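PDB 3I4K: muconate lactonizing enzyme from Corynebacterium glutamicum, which belongs to the enolase superfamily, pairing an N-terminal capping domain with a barrel domain that holds a magnesium ion. Local coordinates for residues Ala71-Asp74 with Gly75-Pro79; Ala101-Arg104 with Tyr105-Ala108. One frame throughout, in Å; residues are numbered along the deposited sequence.

Contact 1: residues Ala71-Asp74 with Gly75-Pro79; sequences ALVD and GYLAP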
loop_
_atom_site.group_PDB
_atom_site.type_symbol
_atom_site.label_atom_id
_atom_site.label_comp_id
_atom_site.label_asym_id
_atom_site.label_seq_id
_atom_site.Cartn_x
_atom_site.Cartn_y
_atom_site.Cartn_z
ATOM N N ALA A 71 -12.408 3.469 -25.682
ATOM C CA ALA A 71 -11.428 3.950 -26.645
ATOM C C ALA A 71 -10.021 3.817 -26.061
ATOM O O ALA A 71 -9.072 3.449 -26.764
ATOM C CB ALA A 71 -11.721 5.398 -27.013
ATOM N N LEU A 72 -9.883 4.095 -24.769
ATOM C CA LEU A 72 -8.576 3.995 -24.130
ATOM C C LEU A 72 -8.164 2.545 -23.850
ATOM O O LEU A 72 -7.020 2.158 -24.115
ATOM C CB LEU A 72 -8.552 4.835 -22.843
ATOM C CG LEU A 72 -8.517 6.352 -23.094
ATOM C CD1 LEU A 72 -8.659 7.116 -21.777
ATOM C CD2 LEU A 72 -7.208 6.716 -23.788
ATOM N N VAL A 73 -9.086 1.744 -23.326
ATOM C CA VAL A 73 -8.789 0.342 -23.045
ATOM C C VAL A 73 -8.449 -0.376 -24.352
ATOM O O VAL A 73 -7.388 -0.991 -24.474
ATOM C CB VAL A 73 -9.988 -0.383 -22.392
ATOM C CG1 VAL A 73 -9.698 -1.878 -22.294
ATOM C CG2 VAL A 73 -10.258 0.194 -21.003
ATOM N N ASP A 74 -9.340 -0.278 -25.335
ATOM C CA ASP A 74 -9.117 -0.933 -26.619
ATOM C C ASP A 74 -7.888 -0.445 -27.373
ATOM O O ASP A 74 -7.007 -1.232 -27.712
ATOM C CB ASP A 74 -10.347 -0.781 -27.525
ATOM C CG ASP A 74 -11.532 -1.594 -27.041
ATOM O OD1 ASP A 74 -11.331 -2.504 -26.208
ATOM O OD2 ASP A 74 -12.664 -1.336 -27.502
ATOM N N GLY A 75 -7.818 0.857 -27.619
ATOM C CA GLY A 75 -6.710 1.402 -28.380
ATOM C C GLY A 75 -5.369 1.691 -27.734
ATOM O O GLY A 75 -4.379 1.828 -28.450
ATOM N N TYR A 76 -5.303 1.782 -26.407
ATOM C CA TYR A 76 -4.024 2.097 -25.771
ATOM C C TYR A 76 -3.578 1.211 -24.614
ATOM O O TYR A 76 -2.420 0.811 -24.557
ATOM C CB TYR A 76 -4.024 3.556 -25.300
ATOM C CG TYR A 76 -4.356 4.551 -26.382
ATOM C CD1 TYR A 76 -5.679 4.863 -26.688
ATOM C CD2 TYR A 76 -3.346 5.165 -27.121
ATOM C CE1 TYR A 76 -5.985 5.766 -27.707
ATOM C CE2 TYR A 76 -3.644 6.062 -28.137
ATOM C CZ TYR A 76 -4.966 6.356 -28.423
ATOM O OH TYR A 76 -5.260 7.235 -29.439
ATOM N N LEU A 77 -4.484 0.909 -23.692
ATOM C CA LEU A 77 -4.141 0.093 -22.532
ATOM C C LEU A 77 -3.989 -1.403 -22.818
ATOM O O LEU A 77 -2.946 -1.997 -22.544
ATOM C CB LEU A 77 -5.190 0.288 -21.432
ATOM C CG LEU A 77 -5.484 1.728 -20.998
ATOM C CD1 LEU A 77 -6.504 1.711 -19.879
ATOM C CD2 LEU A 77 -4.204 2.414 -20.543
ATOM N N ALA A 78 -5.044 -2.004 -23.355
ATOM C CA ALA A 78 -5.060 -3.431 -23.660
ATOM C C ALA A 78 -3.810 -3.946 -24.372
ATOM O O ALA A 78 -3.178 -4.902 -23.926
ATOM C CB ALA A 78 -6.291 -3.754 -24.478
ATOM N N PRO A 79 -3.432 -3.307 -25.484
ATOM C CA PRO A 79 -2.249 -3.744 -26.228
ATOM C C PRO A 79 -0.971 -3.869 -25.414
ATOM O O PRO A 79 0.009 -4.451 -25.883
ATOM C CB PRO A 79 -2.136 -2.701 -27.341
ATOM C CG PRO A 79 -2.750 -1.482 -26.727
ATOM C CD PRO A 79 -3.966 -2.057 -26.049
#
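Leu72 meets Tyr76 and Leu77 where helix 66-81, part of the N-terminal capping domain of this enolase-superfamily protein, widens into a pi-type turn. The evidence is in the backbone hydrogen bonds. Gly75 N still bonds to Ala71 O in the four-residue alpha pattern, at 3.0 Å. Leu72 O then accepts twice: Tyr76 N reaches it at 2.9 Å from above the carbonyl plane, and Leu77 N reaches it at 2.9 Å along a much straighter path, with an N-H...O angle of 170°. By the next residue the five-residue spacing has taken over, for Ala78 N bonds to Val73 O at 2.8 Å, in the carbonyl plane. Pro79 has no N-H to continue the series, and the helix is kinked there.

Apolar contacts follow the same turn. Leu72 CD2 approaches the Tyr76 ring at CD1, 3.8 Å away and oblique to the ring, while Ala71 O lies at the ring's edge. Leu77 holds CG anti to its own carbonyl carbon (chi1 -53°), which brings this branch point close to Leu72 O and carries CD1 to 4.2 Å from Val73 CG2. Leu77 also packs on Ala106 and Val110 of helix 104-121, so this face of the helix turns into the domain.

Asp74 has polar partners of its own: OD1 is hydrogen-bonded to Ser13 OG of strand 8-25, and OD2 forms a salt bridge with Lys70 NZ, one turn back in the same helix. At the kink, Pro79 CD lies 3.6 Å from Asp74 O, the carbonyl oxygen five residues earlier.

Contact 2: residues Ala101-Arg104 with Tyr105-Ala108; sequences ARAR and YAKA
Lys107 runs its extended side chain back past the start of helix 104-121 to reach Arg102 in the preceding loop. CG is anti to the carbonyl carbon (chi1 -65°) and the chain is straight beyond it, passing with CG 3.4 Å from Ala103 O before NZ donates to Arg102 O at 2.7 Å. NZ comes to that oxygen off to one side of the C=O direction, slightly tilted from the carbonyl plane. The same ammonium group donates to Val100 O and forms a salt bridge with Glu97 OE2, to which Arg104 NH1, 4.5 Å from NZ, makes only a long, weak ion pair. Two loop carbonyls and a carboxylate are thus partners of the lysine, and its charge is probably well compensated.

The backbone acceptors of the first turn are used in order. Ala103 stands at the N-cap position, and its O takes the N-H of Lys107 at 3.2 Å, in the carbonyl plane and nearly straight at 165°. Arg104 O takes Ala108 N at 2.8 Å, with the donor almost in line with the carbonyl bond (C=O...N 167°). Alanine has no side-chain acceptor for the early amides; a carboxylate from another part of the chain does that work, Glu64 accepting from Tyr105 N through OE1 and from Ala106 N through OE2.

Apolar contact within the turn is slight, with Ala103 CB 4.5 Å from Ala106 CB. The Tyr105 side chain, about 8 Å from the magnesium ion, meets Trp255 edge-to-face, which puts this end of the helix beside the barrel domain, while Ala103, Ala106 and Lys107 pack on helix 66-81.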
loop_
_atom_site.group_PDB
_atom_site.type_symbol
_atom_site.label_atom_id
_atom_site.label_comp_id
_atom_site.label_asym_id
_atom_site.label_seq_id
_atom_site.Cartn_x
_atom_site.Cartn_y
_atom_site.Cartn_z
ATOM N N ALA A 101 -1.667 8.797 -19.589
ATOM C CA ALA A 101 -1.580 9.475 -18.306
ATOM C C ALA A 101 -3.006 9.606 -17.782
ATOM O O ALA A 101 -3.954 9.624 -18.567
ATOM C CB ALA A 101 -0.952 10.844 -18.478
ATOM N N ARG A 102 -3.151 9.672 -16.459
ATOM C CA ARG A 102 -4.455 9.799 -15.814
ATOM C C ARG A 102 -5.425 8.700 -16.247
ATOM O O ARG A 102 -5.072 7.520 -16.227
ATOM C CB ARG A 102 -5.043 11.188 -16.099
ATOM C CG ARG A 102 -4.032 12.300 -15.838
ATOM C CD ARG A 102 -4.632 13.692 -15.753
ATOM N NE ARG A 102 -3.557 14.664 -15.576
ATOM C CZ ARG A 102 -3.710 15.887 -15.077
ATOM N NH1 ARG A 102 -4.906 16.313 -14.693
ATOM N NH2 ARG A 102 -2.656 16.683 -14.956
ATOM N N ALA A 103 -6.644 9.082 -16.623
ATOM C CA ALA A 103 -7.647 8.109 -17.047
ATOM C C ALA A 103 -7.690 6.920 -16.083
ATOM O O ALA A 103 -7.695 5.762 -16.510
ATOM C CB ALA A 103 -7.340 7.624 -18.467
ATOM N N ARG A 104 -7.730 7.208 -14.784
ATOM C CA ARG A 104 -7.760 6.156 -13.772
ATOM C C ARG A 104 -8.949 5.199 -13.895
ATOM O O ARG A 104 -8.791 3.992 -13.737
ATOM C CB ARG A 104 -7.751 6.772 -12.368
ATOM C CG ARG A 104 -6.502 7.587 -12.044
ATOM C CD ARG A 104 -5.226 6.758 -12.129
ATOM N NE ARG A 104 -4.132 7.388 -11.391
ATOM C CZ ARG A 104 -2.905 6.885 -11.274
ATOM N NH1 ARG A 104 -2.587 5.733 -11.854
ATOM N NH2 ARG A 104 -2.000 7.528 -10.546
ATOM N N TYR A 105 -10.137 5.732 -14.165
ATOM C CA TYR A 105 -11.309 4.872 -14.284
ATOM C C TYR A 105 -11.110 3.774 -15.336
ATOM O O TYR A 105 -11.455 2.618 -15.101
ATOM C CB TYR A 105 -12.550 5.708 -14.604
ATOM C CG TYR A 105 -13.151 6.403 -13.400
ATOM C CD1 TYR A 105 -13.987 5.717 -12.521
ATOM C CD2 TYR A 105 -12.889 7.744 -13.141
ATOM C CE1 TYR A 105 -14.553 6.352 -11.417
ATOM C CE2 TYR A 105 -13.449 8.390 -12.028
ATOM C CZ TYR A 105 -14.280 7.689 -11.177
ATOM O OH TYR A 105 -14.860 8.331 -10.094
ATOM N N ALA A 106 -10.542 4.134 -16.482
ATOM C CA ALA A 106 -10.306 3.161 -17.544
ATOM C C ALA A 106 -9.305 2.103 -17.068
ATOM O O ALA A 106 -9.500 0.903 -17.277
ATOM C CB ALA A 106 -9.772 3.861 -18.786
ATOM N N LYS A 107 -8.237 2.568 -16.423
ATOM C CA LYS A 107 -7.192 1.691 -15.916
ATOM C C LYS A 107 -7.686 0.732 -14.840
ATOM O O LYS A 107 -7.249 -0.418 -14.779
ATOM C CB LYS A 107 -6.029 2.534 -15.378
ATOM C CG LYS A 107 -5.309 3.351 -16.451
ATOM C CD LYS A 107 -4.328 4.354 -15.844
ATOM C CE LYS A 107 -3.503 5.063 -16.915
ATOM N NZ LYS A 107 -2.714 6.204 -16.365
ATOM N N ALA A 108 -8.596 1.192 -13.989
ATOM C CA ALA A 108 -9.112 0.346 -12.923
ATOM C C ALA A 108 -9.705 -0.960 -13.464
ATOM O O ALA A 108 -9.569 -2.021 -12.847
ATOM C CB ALA A 108 -10.153 1.098 -12.120
#

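Contact 1 comes first along the chain, within helix 66-81; helix 89-99 follows, and contact 2 then spans the end of the loop and the first turn of helix 104-121. Both belong to the N-terminal domain, and their centres are 11 Å apart. They touch directly by packing: Leu72 CD1 lies 3.6 Å from Ala103 CB, and Leu77 CD1 lies 4.0 Å from Lys107 N. The widened turn of one helix therefore lies against the first turn of another. Contact 2 is nearer the centre of the chain, about 14 Å from it against 22 Å for contact 1, and of the two it is the one facing the barrel.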